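Local atomic coordinates of S-adenosyl-L-methionine-dependent 2-deoxy-scyllo-inosamine dehydrogenase (Bacillus circulans, PDB entry 4M7S), a protein that catalyses the radical S-adenosyl-L-methionine-dependent two-electron oxidation of 2-deoxy-scyllo-inosamine to amino-dideoxy-scyllo-inosose in butirosin biosynthesis, using two [4Fe-4S] clusters. Residues L4-N17 and F53-L67. Sequence-based numbering, arbitrary orientation.
With SF4 (iron/sulfur cluster), chain C.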
loop_
_atom_site.group_PDB
_atom_site.type_symbol
_atom_site.label_atom_id
_atom_site.label_comp_id
_atom_site.label_asym_id
_atom_site.label_seq_id
_atom_site.Cartn_x
_atom_site.Cartn_y
_atom_site.Cartn_z
ATOM N N LEU A 4 4.338 -6.130 -13.938
ATOM C CA LEU A 4 4.457 -5.004 -13.013
ATOM C C LEU A 4 3.420 -5.141 -11.903
ATOM O O LEU A 4 2.393 -5.800 -12.086
ATOM C CB LEU A 4 4.246 -3.681 -13.751
ATOM C CG LEU A 4 4.671 -2.388 -13.043
ATOM C CD1 LEU A 4 6.196 -2.291 -12.980
ATOM C CD2 LEU A 4 4.078 -1.152 -13.720
ATOM N N PHE A 5 3.684 -4.522 -10.755
ATOM C CA PHE A 5 2.708 -4.490 -9.671
ATOM C C PHE A 5 1.400 -3.871 -10.163
ATOM O O PHE A 5 1.405 -3.017 -11.047
ATOM C CB PHE A 5 3.252 -3.713 -8.468
ATOM C CG PHE A 5 3.954 -2.433 -8.839
ATOM C CD1 PHE A 5 3.238 -1.254 -9.009
ATOM C CD2 PHE A 5 5.331 -2.411 -9.009
ATOM C CE1 PHE A 5 3.886 -0.080 -9.362
ATOM C CE2 PHE A 5 5.986 -1.243 -9.353
ATOM C CZ PHE A 5 5.261 -0.074 -9.534
ATOM N N SER A 6 0.282 -4.316 -9.602
ATOM C CA SER A 6 -1.014 -3.804 -10.012
ATOM C C SER A 6 -1.525 -2.801 -8.979
ATOM O O SER A 6 -2.433 -2.019 -9.258
ATOM C CB SER A 6 -2.012 -4.949 -10.196
ATOM O OG SER A 6 -2.308 -5.554 -8.952
HETATM N N MSE A 7 -0.928 -2.828 -7.790
HETATM C CA MSE A 7 -1.267 -1.900 -6.710
HETATM C C MSE A 7 0.022 -1.395 -6.082
HETATM O O MSE A 7 0.964 -2.169 -5.856
HETATM C CB MSE A 7 -2.152 -2.577 -5.651
HETATM C CG MSE A 7 -2.176 -1.855 -4.278
HETATM SE SE MSE A 7 -3.157 -0.135 -4.203
HETATM C CE MSE A 7 -4.970 -0.851 -4.002
ATOM N N ILE A 8 0.089 -0.092 -5.838
ATOM C CA ILE A 8 1.202 0.456 -5.079
ATOM C C ILE A 8 0.659 1.249 -3.896
ATOM O O ILE A 8 -0.240 2.082 -4.062
ATOM C CB ILE A 8 2.149 1.316 -5.945
ATOM C CG1 ILE A 8 3.258 1.917 -5.078
ATOM C CG2 ILE A 8 1.388 2.426 -6.680
ATOM C CD1 ILE A 8 4.440 2.400 -5.880
ATOM N N GLU A 9 1.195 0.972 -2.706
ATOM C CA GLU A 9 0.762 1.637 -1.482
ATOM C C GLU A 9 1.840 2.607 -1.059
ATOM O O GLU A 9 2.985 2.201 -0.855
ATOM C CB GLU A 9 0.567 0.625 -0.350
ATOM C CG GLU A 9 -0.838 0.114 -0.172
ATOM C CD GLU A 9 -0.954 -0.826 1.011
ATOM O OE1 GLU A 9 -0.345 -0.530 2.057
ATOM O OE2 GLU A 9 -1.636 -1.862 0.888
ATOM N N VAL A 10 1.478 3.881 -0.924
ATOM C CA VAL A 10 2.451 4.923 -0.614
ATOM C C VAL A 10 2.203 5.517 0.777
ATOM O O VAL A 10 1.141 6.094 1.037
ATOM C CB VAL A 10 2.413 6.027 -1.666
ATOM C CG1 VAL A 10 3.559 7.008 -1.462
ATOM C CG2 VAL A 10 2.505 5.419 -3.070
ATOM N N GLU A 11 3.180 5.377 1.666
ATOM C CA GLU A 11 3.081 5.966 2.998
ATOM C C GLU A 11 3.353 7.474 2.941
ATOM O O GLU A 11 4.435 7.934 3.325
ATOM C CB GLU A 11 4.072 5.285 3.949
ATOM C CG GLU A 11 3.794 5.512 5.428
ATOM C CD GLU A 11 4.804 4.814 6.327
ATOM O OE1 GLU A 11 5.972 4.621 5.893
ATOM O OE2 GLU A 11 4.422 4.451 7.462
ATOM N N VAL A 12 2.379 8.248 2.466
ATOM C CA VAL A 12 2.563 9.708 2.379
ATOM C C VAL A 12 2.658 10.356 3.769
ATOM O O VAL A 12 3.135 11.479 3.914
ATOM C CB VAL A 12 1.483 10.386 1.507
ATOM C CG1 VAL A 12 1.462 9.750 0.118
ATOM C CG2 VAL A 12 0.101 10.280 2.166
ATOM N N ASN A 13 2.198 9.645 4.793
ATOM C CA ASN A 13 2.494 10.048 6.161
ATOM C C ASN A 13 2.402 8.847 7.082
ATOM O O ASN A 13 1.618 7.932 6.838
ATOM C CB ASN A 13 1.567 11.169 6.626
ATOM C CG ASN A 13 0.178 10.682 6.921
ATOM O OD1 ASN A 13 -0.550 10.287 6.009
ATOM N ND2 ASN A 13 -0.211 10.708 8.200
ATOM N N SER A 14 3.193 8.850 8.149
ATOM C CA SER A 14 3.350 7.641 8.963
ATOM C C SER A 14 2.505 7.642 10.238
ATOM O O SER A 14 2.337 6.603 10.871
ATOM C CB SER A 14 4.815 7.468 9.337
ATOM O OG SER A 14 5.249 8.576 10.104
ATOM N N GLN A 15 1.986 8.801 10.626
ATOM C CA GLN A 15 1.209 8.880 11.862
ATOM C C GLN A 15 -0.250 8.547 11.592
ATOM O O GLN A 15 -0.784 8.850 10.527
ATOM C CB GLN A 15 1.315 10.265 12.539
ATOM C CG GLN A 15 0.604 10.332 13.915
ATOM C CD GLN A 15 0.757 11.665 14.653
ATOM O OE1 GLN A 15 0.664 12.742 14.057
ATOM N NE2 GLN A 15 0.981 11.591 15.964
ATOM N N CYS A 16 -0.882 7.907 12.563
ATOM C CA CYS A 16 -2.329 7.784 12.579
ATOM C C CYS A 16 -2.875 8.378 13.870
ATOM O O CYS A 16 -2.202 8.340 14.903
ATOM C CB CYS A 16 -2.748 6.324 12.489
ATOM S SG CYS A 16 -4.525 6.188 12.608
ATOM N N ASN A 17 -4.092 8.913 13.822
ATOM C CA ASN A 17 -4.676 9.557 14.998
ATOM C C ASN A 17 -5.208 8.548 16.012
ATOM O O ASN A 17 -5.473 8.891 17.166
ATOM C CB ASN A 17 -5.784 10.536 14.602
ATOM C CG ASN A 17 -6.911 9.868 13.844
ATOM O OD1 ASN A 17 -6.723 9.383 12.724
ATOM N ND2 ASN A 17 -8.098 9.839 14.451
ATOM N N PHE A 53 2.005 3.866 -15.558
ATOM C CA PHE A 53 1.317 3.071 -14.543
ATOM C C PHE A 53 -0.204 3.254 -14.552
ATOM O O PHE A 53 -0.708 4.378 -14.453
ATOM C CB PHE A 53 1.865 3.383 -13.157
ATOM C CG PHE A 53 1.221 2.580 -12.071
ATOM C CD1 PHE A 53 1.397 1.199 -12.015
ATOM C CD2 PHE A 53 0.430 3.195 -11.117
ATOM C CE1 PHE A 53 0.795 0.447 -11.017
ATOM C CE2 PHE A 53 -0.176 2.456 -10.120
ATOM C CZ PHE A 53 0.008 1.084 -10.066
ATOM N N ALA A 54 -0.925 2.143 -14.670
ATOM C CA ALA A 54 -2.375 2.178 -14.821
ATOM C C ALA A 54 -3.077 1.250 -13.840
ATOM O O ALA A 54 -4.211 0.839 -14.081
ATOM C CB ALA A 54 -2.766 1.822 -16.264
ATOM N N GLY A 55 -2.414 0.922 -12.734
ATOM C CA GLY A 55 -3.025 0.084 -11.719
ATOM C C GLY A 55 -3.614 0.939 -10.613
ATOM O O GLY A 55 -3.912 2.120 -10.823
ATOM N N ARG A 56 -3.774 0.360 -9.429
ATOM C CA ARG A 56 -4.302 1.120 -8.298
ATOM C C ARG A 56 -3.183 1.772 -7.502
ATOM O O ARG A 56 -2.093 1.209 -7.358
ATOM C CB ARG A 56 -5.103 0.221 -7.361
ATOM C CG ARG A 56 -5.810 -0.920 -8.018
ATOM C CD ARG A 56 -7.299 -0.710 -8.022
ATOM N NE ARG A 56 -8.008 -1.968 -8.227
ATOM C CZ ARG A 56 -8.112 -2.588 -9.400
ATOM N NH1 ARG A 56 -7.553 -2.069 -10.488
ATOM N NH2 ARG A 56 -8.775 -3.733 -9.483
ATOM N N ILE A 57 -3.454 2.963 -6.980
ATOM C CA ILE A 57 -2.533 3.609 -6.057
ATOM C C ILE A 57 -3.274 3.997 -4.774
ATOM O O ILE A 57 -4.320 4.650 -4.827
ATOM C CB ILE A 57 -1.806 4.830 -6.706
ATOM C CG1 ILE A 57 -0.907 5.542 -5.692
ATOM C CG2 ILE A 57 -2.810 5.813 -7.324
ATOM C CD1 ILE A 57 0.133 6.458 -6.342
ATOM N N SER A 58 -2.763 3.554 -3.627
ATOM C CA SER A 58 -3.296 3.990 -2.330
ATOM C C SER A 58 -2.261 4.779 -1.514
ATOM O O SER A 58 -1.060 4.721 -1.803
ATOM C CB SER A 58 -3.874 2.820 -1.527
ATOM O OG SER A 58 -3.089 1.660 -1.642
ATOM N N PHE A 59 -2.734 5.515 -0.504
ATOM C CA PHE A 59 -1.910 6.504 0.198
ATOM C C PHE A 59 -1.756 6.233 1.690
ATOM O O PHE A 59 -1.529 7.162 2.485
ATOM C CB PHE A 59 -2.508 7.894 0.002
ATOM C CG PHE A 59 -2.697 8.256 -1.433
ATOM C CD1 PHE A 59 -1.674 8.870 -2.148
ATOM C CD2 PHE A 59 -3.884 7.959 -2.084
ATOM C CE1 PHE A 59 -1.839 9.206 -3.476
ATOM C CE2 PHE A 59 -4.054 8.277 -3.430
ATOM C CZ PHE A 59 -3.032 8.908 -4.121
ATOM N N HIS A 60 -1.838 4.945 2.060
ATOM C CA HIS A 60 -1.950 4.464 3.458
ATOM C C HIS A 60 -1.098 3.203 3.711
ATOM O O HIS A 60 -1.374 2.155 3.123
ATOM C CB HIS A 60 -3.425 4.112 3.723
ATOM C CG HIS A 60 -3.723 3.616 5.110
ATOM N ND1 HIS A 60 -4.792 4.081 5.845
ATOM C CD2 HIS A 60 -3.129 2.668 5.877
ATOM C CE1 HIS A 60 -4.828 3.465 7.014
ATOM N NE2 HIS A 60 -3.831 2.603 7.060
ATOM N N PHE A 61 -0.096 3.267 4.595
ATOM C CA PHE A 61 0.666 2.057 4.900
ATOM C C PHE A 61 0.145 1.667 6.270
ATOM O O PHE A 61 -0.666 0.740 6.400
ATOM C CB PHE A 61 2.178 2.307 4.906
ATOM C CG PHE A 61 2.998 1.086 5.191
ATOM C CD1 PHE A 61 2.545 -0.178 4.812
ATOM C CD2 PHE A 61 4.213 1.191 5.857
ATOM C CE1 PHE A 61 3.283 -1.313 5.087
ATOM C CE2 PHE A 61 4.971 0.054 6.139
ATOM C CZ PHE A 61 4.499 -1.207 5.756
ATOM N N TYR A 62 0.576 2.394 7.295
ATOM C CA TYR A 62 -0.005 2.215 8.628
ATOM C C TYR A 62 -0.313 3.564 9.264
ATOM O O TYR A 62 -0.334 3.710 10.495
ATOM C CB TYR A 62 0.906 1.389 9.520
ATOM C CG TYR A 62 0.820 -0.097 9.264
ATOM C CD1 TYR A 62 -0.142 -0.877 9.894
ATOM C CD2 TYR A 62 1.698 -0.718 8.386
ATOM C CE1 TYR A 62 -0.223 -2.241 9.664
ATOM C CE2 TYR A 62 1.626 -2.080 8.144
ATOM C CZ TYR A 62 0.663 -2.833 8.782
ATOM O OH TYR A 62 0.602 -4.183 8.539
ATOM N N GLY A 63 -0.547 4.551 8.409
ATOM C CA GLY A 63 -0.898 5.883 8.864
ATOM C C GLY A 63 -2.203 6.330 8.240
ATOM O O GLY A 63 -2.732 5.666 7.344
ATOM N N GLU A 64 -2.723 7.457 8.719
ATOM C CA GLU A 64 -3.971 8.015 8.217
ATOM C C GLU A 64 -3.665 9.030 7.123
ATOM O O GLU A 64 -3.054 10.069 7.400
ATOM C CB GLU A 64 -4.719 8.700 9.369
ATOM C CG GLU A 64 -5.978 9.421 8.937
ATOM C CD GLU A 64 -6.897 8.536 8.093
ATOM O OE1 GLU A 64 -7.457 9.047 7.096
ATOM O OE2 GLU A 64 -7.071 7.343 8.438
ATOM N N PRO A 65 -4.084 8.746 5.876
ATOM C CA PRO A 65 -3.717 9.661 4.786
ATOM C C PRO A 65 -4.340 11.055 4.921
ATOM O O PRO A 65 -3.721 12.023 4.489
ATOM C CB PRO A 65 -4.225 8.945 3.519
ATOM C CG PRO A 65 -5.297 7.998 4.010
ATOM C CD PRO A 65 -4.874 7.589 5.411
ATOM N N LEU A 66 -5.526 11.170 5.509
ATOM C CA LEU A 66 -6.148 12.493 5.675
ATOM C C LEU A 66 -5.404 13.397 6.662
ATOM O O LEU A 66 -5.759 14.566 6.835
ATOM C CB LEU A 66 -7.623 12.384 6.074
ATOM C CG LEU A 66 -8.597 11.707 5.105
ATOM C CD1 LEU A 66 -9.980 12.315 5.248
ATOM C CD2 LEU A 66 -8.142 11.806 3.672
ATOM N N LEU A 67 -4.383 12.851 7.318
ATOM C CA LEU A 67 -3.535 13.639 8.203
ATOM C C LEU A 67 -2.384 14.270 7.423
ATOM O O LEU A 67 -1.697 15.150 7.919
ATOM C CB LEU A 67 -2.976 12.777 9.338
ATOM C CG LEU A 67 -3.804 12.696 10.621
ATOM C CD1 LEU A 67 -3.106 11.851 11.691
ATOM C CD2 LEU A 67 -4.040 14.100 11.137
HETATM FE FE1 SF4 C . -4.741 3.789 12.656
HETATM FE FE2 SF4 C . -6.133 1.928 13.954
HETATM FE FE3 SF4 C . -3.836 1.260 12.800
HETATM FE FE4 SF4 C . -5.961 1.862 11.225
HETATM S S1 SF4 C . -5.779 0.059 12.635
HETATM S S2 SF4 C . -3.816 2.601 10.925
HETATM S S3 SF4 C . -7.010 3.477 12.494
HETATM S S4 SF4 C . -4.073 2.705 14.589
HETATM O O HOH W 1 -0.777 7.562 4.877
HETATM O O HOH W 2 0.529 5.713 5.930
#
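Phe53 and Phe5 meet at one end of a parallel strand pair, CE1 to CE1 at 3.5 Å, their ring planes inclined at 47°. With CG anti to the backbone N (chi1 -179°), the Phe53 ring extends toward residues 4-8, bringing CE2 to Ile8 CG2 and its edge to Phe5 O. Ile8 and Ile57 continue this apolar face, against which helix 38-50 packs, Met45 touching Ile57. On the other face the selenomethionine Met7, bent at chi2 and chi3, lays CE against Arg56 CB at 3.5 Å and SE beside Ser58 OG. Four backbone hydrogen bonds, the first from Arg56 N to Ser6 O and the last from Val10 N to Ser58 O, join strands 7-10 and 56-58, the first two strands of a radical SAM partial barrel.

Beyond the strands, Glu11, extended, runs over Phe61 CB and brings OE2 to the ring edge, 3.6 Å from CD2, carboxylate and ring planes 84° apart; its OE1 is bonded to Val180 N. Asn13 gives ND2 to Glu64 O (3.0 Å), above the carbonyl plane, while Leu67 N reaches that oxygen from the opposite face. Water 2 links Asn13 O to Phe61 N.

The Glu64 N to Gln15 O bond sits one residue before Cys16 and probably helps to fix the loop whose Cys16 SG binds FE1 of the iron-sulfur cluster at 2.4 Å; Cys20 and Cys23 probably complete the three-cysteine set, consistent with an iron left for S-adenosylmethionine.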